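Local coordinates for protein homoserine O-acetyltransferase (Bacillus anthracis str. 'Ames Ancestor', PDB 3I1I) that probably transfers an acetyl group from acetyl-CoA to the hydroxyl of homoserine, an early step of methionine synthesis, using an alpha/beta-hydrolase fold, at residues 53-56 and 60-63; 294-299 and 303-308. One frame throughout, in Å; residues are numbered along the deposited sequence.

Contact 1 (53-56 and 60-63); sequences ATSH and KYTA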
# COMPACT_ATOMS: atom_id res chain seq x y z
N ALA A 53 -14.47 -4.09 -13.84
CA ALA A 53 -15.70 -4.59 -14.49
C ALA A 53 -15.46 -5.14 -15.91
O ALA A 53 -14.35 -5.51 -16.26
CB ALA A 53 -16.79 -3.51 -14.50
N THR A 54 -16.53 -5.20 -16.71
CA THR A 54 -16.57 -5.83 -18.02
C THR A 54 -17.64 -5.14 -18.88
O THR A 54 -18.30 -4.22 -18.42
CB THR A 54 -16.93 -7.37 -17.93
OG1 THR A 54 -18.33 -7.56 -17.63
CG2 THR A 54 -16.09 -8.07 -16.89
N SER A 55 -17.83 -5.63 -20.10
CA SER A 55 -18.87 -5.12 -21.01
C SER A 55 -20.31 -5.25 -20.46
O SER A 55 -21.24 -4.62 -20.98
CB SER A 55 -18.77 -5.85 -22.36
OG SER A 55 -19.22 -7.20 -22.22
N HIS A 56 -20.49 -6.05 -19.42
CA HIS A 56 -21.82 -6.37 -18.89
C HIS A 56 -22.41 -5.25 -18.06
O HIS A 56 -22.53 -5.34 -16.85
CB HIS A 56 -21.75 -7.66 -18.05
CG HIS A 56 -23.08 -8.32 -17.89
ND1 HIS A 56 -24.00 -8.39 -18.92
CD2 HIS A 56 -23.63 -8.98 -16.83
CE1 HIS A 56 -25.08 -9.03 -18.48
NE2 HIS A 56 -24.87 -9.40 -17.22
N LYS A 60 -28.81 -9.70 -18.26
CA LYS A 60 -28.28 -11.01 -17.89
C LYS A 60 -27.99 -11.84 -19.10
O LYS A 60 -28.65 -11.70 -20.13
CB LYS A 60 -29.28 -11.78 -17.05
CG LYS A 60 -30.01 -11.00 -15.97
CD LYS A 60 -30.70 -11.98 -15.01
CE LYS A 60 -31.37 -11.28 -13.85
NZ LYS A 60 -31.70 -12.21 -12.72
N TYR A 61 -27.02 -12.74 -18.94
CA TYR A 61 -26.61 -13.65 -19.99
C TYR A 61 -27.45 -14.95 -19.99
O TYR A 61 -27.54 -15.62 -21.01
CB TYR A 61 -25.14 -14.02 -19.84
CG TYR A 61 -24.16 -12.90 -20.04
CD1 TYR A 61 -24.13 -12.16 -21.22
CD2 TYR A 61 -23.21 -12.61 -19.06
CE1 TYR A 61 -23.21 -11.13 -21.41
CE2 TYR A 61 -22.29 -11.61 -19.24
CZ TYR A 61 -22.30 -10.86 -20.43
OH TYR A 61 -21.38 -9.87 -20.60
N THR A 62 -28.02 -15.34 -18.86
CA THR A 62 -29.01 -16.44 -18.80
C THR A 62 -30.07 -15.99 -17.82
O THR A 62 -29.81 -15.11 -16.97
CB THR A 62 -28.40 -17.80 -18.32
OG1 THR A 62 -28.29 -17.81 -16.90
CG2 THR A 62 -27.00 -18.03 -18.92
N ALA A 63 -31.26 -16.57 -17.89
CA ALA A 63 -32.31 -16.17 -16.96
C ALA A 63 -32.03 -16.67 -15.53
O ALA A 63 -32.69 -16.24 -14.60
CB ALA A 63 -33.69 -16.62 -17.44
O HOH W 1 -18.82 -10.08 -19.11

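Contact 2 (294-299 and 303-308); sequences HGFSSL and LSNVEA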
# COMPACT_ATOMS: atom_id res chain seq x y z
N HIS A 294 -2.46 15.02 -22.18
CA HIS A 294 -1.29 14.37 -22.78
C HIS A 294 -1.39 14.43 -24.30
O HIS A 294 -2.38 14.04 -24.89
CB HIS A 294 -1.17 12.91 -22.38
CG HIS A 294 0.04 12.25 -22.94
ND1 HIS A 294 1.31 12.70 -22.66
CD2 HIS A 294 0.18 11.22 -23.80
CE1 HIS A 294 2.19 11.95 -23.31
NE2 HIS A 294 1.53 11.05 -24.01
N GLY A 295 -0.36 14.90 -24.95
CA GLY A 295 -0.49 15.16 -26.39
C GLY A 295 -0.45 16.66 -26.65
O GLY A 295 0.23 17.10 -27.55
N PHE A 296 -1.09 17.44 -25.79
CA PHE A 296 -1.40 18.80 -26.07
C PHE A 296 -0.45 19.69 -25.30
O PHE A 296 0.40 19.20 -24.58
CB PHE A 296 -2.85 19.05 -25.65
CG PHE A 296 -3.86 18.28 -26.46
CD1 PHE A 296 -4.36 18.79 -27.64
CD2 PHE A 296 -4.31 17.04 -26.04
CE1 PHE A 296 -5.27 18.08 -28.38
CE2 PHE A 296 -5.22 16.33 -26.77
CZ PHE A 296 -5.70 16.85 -27.93
N SER A 297 -0.63 21.00 -25.43
CA SER A 297 0.22 21.93 -24.72
C SER A 297 -0.35 22.26 -23.36
O SER A 297 0.35 22.75 -22.52
CB SER A 297 0.40 23.22 -25.52
OG SER A 297 -0.84 23.81 -25.82
N SER A 298 -1.62 21.98 -23.14
CA SER A 298 -2.24 22.17 -21.82
C SER A 298 -3.61 21.52 -21.77
O SER A 298 -4.18 21.15 -22.83
CB SER A 298 -2.44 23.66 -21.56
OG SER A 298 -3.46 24.19 -22.41
N LEU A 299 -4.16 21.43 -20.56
CA LEU A 299 -5.53 20.96 -20.37
C LEU A 299 -6.49 21.82 -21.17
O LEU A 299 -7.37 21.28 -21.84
CB LEU A 299 -5.90 20.97 -18.90
CG LEU A 299 -7.30 20.48 -18.54
CD1 LEU A 299 -7.55 19.05 -19.07
CD2 LEU A 299 -7.52 20.56 -17.03
N LEU A 303 -9.18 20.55 -24.08
CA LEU A 303 -10.61 20.78 -23.95
C LEU A 303 -11.18 21.65 -25.05
O LEU A 303 -12.36 21.55 -25.36
CB LEU A 303 -10.91 21.37 -22.58
CG LEU A 303 -10.70 20.44 -21.39
CD1 LEU A 303 -10.67 21.24 -20.07
CD2 LEU A 303 -11.81 19.36 -21.39
N SER A 304 -10.35 22.51 -25.65
CA SER A 304 -10.76 23.32 -26.80
C SER A 304 -11.40 22.48 -27.92
O SER A 304 -12.23 22.94 -28.68
CB SER A 304 -9.55 24.12 -27.35
OG SER A 304 -8.62 23.26 -28.02
N ASN A 305 -10.97 21.23 -28.04
CA ASN A 305 -11.45 20.36 -29.11
C ASN A 305 -12.86 19.77 -28.84
O ASN A 305 -13.55 19.36 -29.76
CB ASN A 305 -10.47 19.20 -29.31
CG ASN A 305 -9.11 19.66 -29.81
OD1 ASN A 305 -8.95 19.91 -30.99
ND2 ASN A 305 -8.11 19.74 -28.91
N VAL A 306 -13.25 19.68 -27.57
CA VAL A 306 -14.53 19.10 -27.21
C VAL A 306 -15.67 19.95 -27.80
O VAL A 306 -15.67 21.15 -27.65
CB VAL A 306 -14.69 19.00 -25.67
CG1 VAL A 306 -16.11 18.61 -25.26
CG2 VAL A 306 -13.62 18.01 -25.09
N GLU A 307 -16.61 19.30 -28.48
CA GLU A 307 -17.81 19.99 -28.98
C GLU A 307 -19.11 19.35 -28.43
O GLU A 307 -20.18 19.84 -28.69
CB GLU A 307 -17.83 20.03 -30.52
CG GLU A 307 -16.55 20.63 -31.18
CD GLU A 307 -16.25 22.12 -30.80
OE1 GLU A 307 -17.19 22.84 -30.47
OE2 GLU A 307 -15.07 22.59 -30.86
N ALA A 308 -18.99 18.26 -27.67
CA ALA A 308 -20.16 17.61 -27.06
C ALA A 308 -20.74 18.52 -25.98
O ALA A 308 -20.03 19.33 -25.39
CB ALA A 308 -19.76 16.30 -26.46

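Contact 1 (53-56 and 60-63)
In the long loop that follows strand 44-48 of the alpha/beta-hydrolase fold, a face-to-face aromatic stack of His56 on Tyr61 ties two stretches of loop together, four residues apart at their nearest ends. The ring centroids are 4.0 Å apart and the planes open by 19°, so the rings lie nearly flat on each other. The two side chains run antiparallel, overlapping along their lengths. CE2 of Tyr61 sits over the centre of the imidazole, CE1 of His56 over the centre of the phenol, and ND1 of His56 comes within 3.4 Å of CZ of Tyr61. With CG anti to the backbone N (chi1 -159°), the imidazole of His56 extends alongside the Tyr61 ring. At the edge of the imidazole and in its plane lies the backbone of Lys60, whose CA is 3.8 Å from NE2 of His56.

Polar partners hold both rings in place. Glu32, on strand 24-34, takes both rings in hand, one carboxylate oxygen bonding ND1 of His56 and the other OH of Tyr61; the latter oxygen also bonds OG of Ser55, which has Lys9 as a further partner. A carboxylate so placed would probably favour a proton on ND1 and limit rotation of the imidazole. On the 53-56 side, an ST turn shapes the backbone leading into the histidine: N of His56 donates to OG1 of Thr54 at 3.2 Å, with an N-H...O angle of 164°. The same hydroxyl reaches Tyr61 through a water, which lies 3.0 Å from OG1 of Thr54 and donates to OH of Tyr61, also at 3.0 Å.

Contact 2 (294-299 and 303-308)
The backbone of 294-299 runs as a loop into the start of helix 299-304 and meets the helix again one turn on, at Leu303, where N of Leu303 donates to O of Leu299 over 3.0 Å with an N-H...O angle of 157°. The two leucines that share this bond also touch through their side chains, which lean across one another at an angle. CG of Leu299 packs against CD1 of Leu303 at 3.8 Å, and CG of Leu303 lies 3.5 Å from the carbonyl O of Leu299. With its CG anti to the backbone N (chi1 -179°), Leu299 brings its branched end nearer to Leu303. Ile292 touches both leucines, while Met329 and Leu332 of helix 324-335 press on Leu303 and join the pair to the body of the fold.

A second touch links the loop to Asn305. Phe296 and Asn305 reach for each other from the two segments, and ND2 of Asn305 comes within 3.3 Å of CE1 of Phe296, the amide and ring planes being 46° apart; ND2 also makes a weak hydrogen bond to O of Ala302. Phe296 also rests on Val166 of helix 156-167.

At the entrance to the helix, OG of Ser298 accepts from N of Glu301. The arrangement is that of a short N-capped helix, its i to i+4 bond closing a turn, just ahead of strand 309-313 in the alpha/beta-hydrolase sheet.

Overall arrangement
Contact 1 comes first along the chain, and both its segments precede those of contact 2; their centres are 34 Å apart, on opposite sides of the chain's centre, and their nearest atoms stay about 22 Å from each other. Both are loop-rich connections to one mixed sheet. The first lies in the excursion after strand 44-48, the second around the helix leading into strand 309-313, with strands 150-154 and 174-178 between those two in the sheet. In alpha/beta-hydrolase-fold proteins the connections around the common sheet differ; here one carries an aromatic stack, the other a short capped helix. Within segment 294-299, His294 reaches a second subunit, stacking on Tyr251 of that subunit.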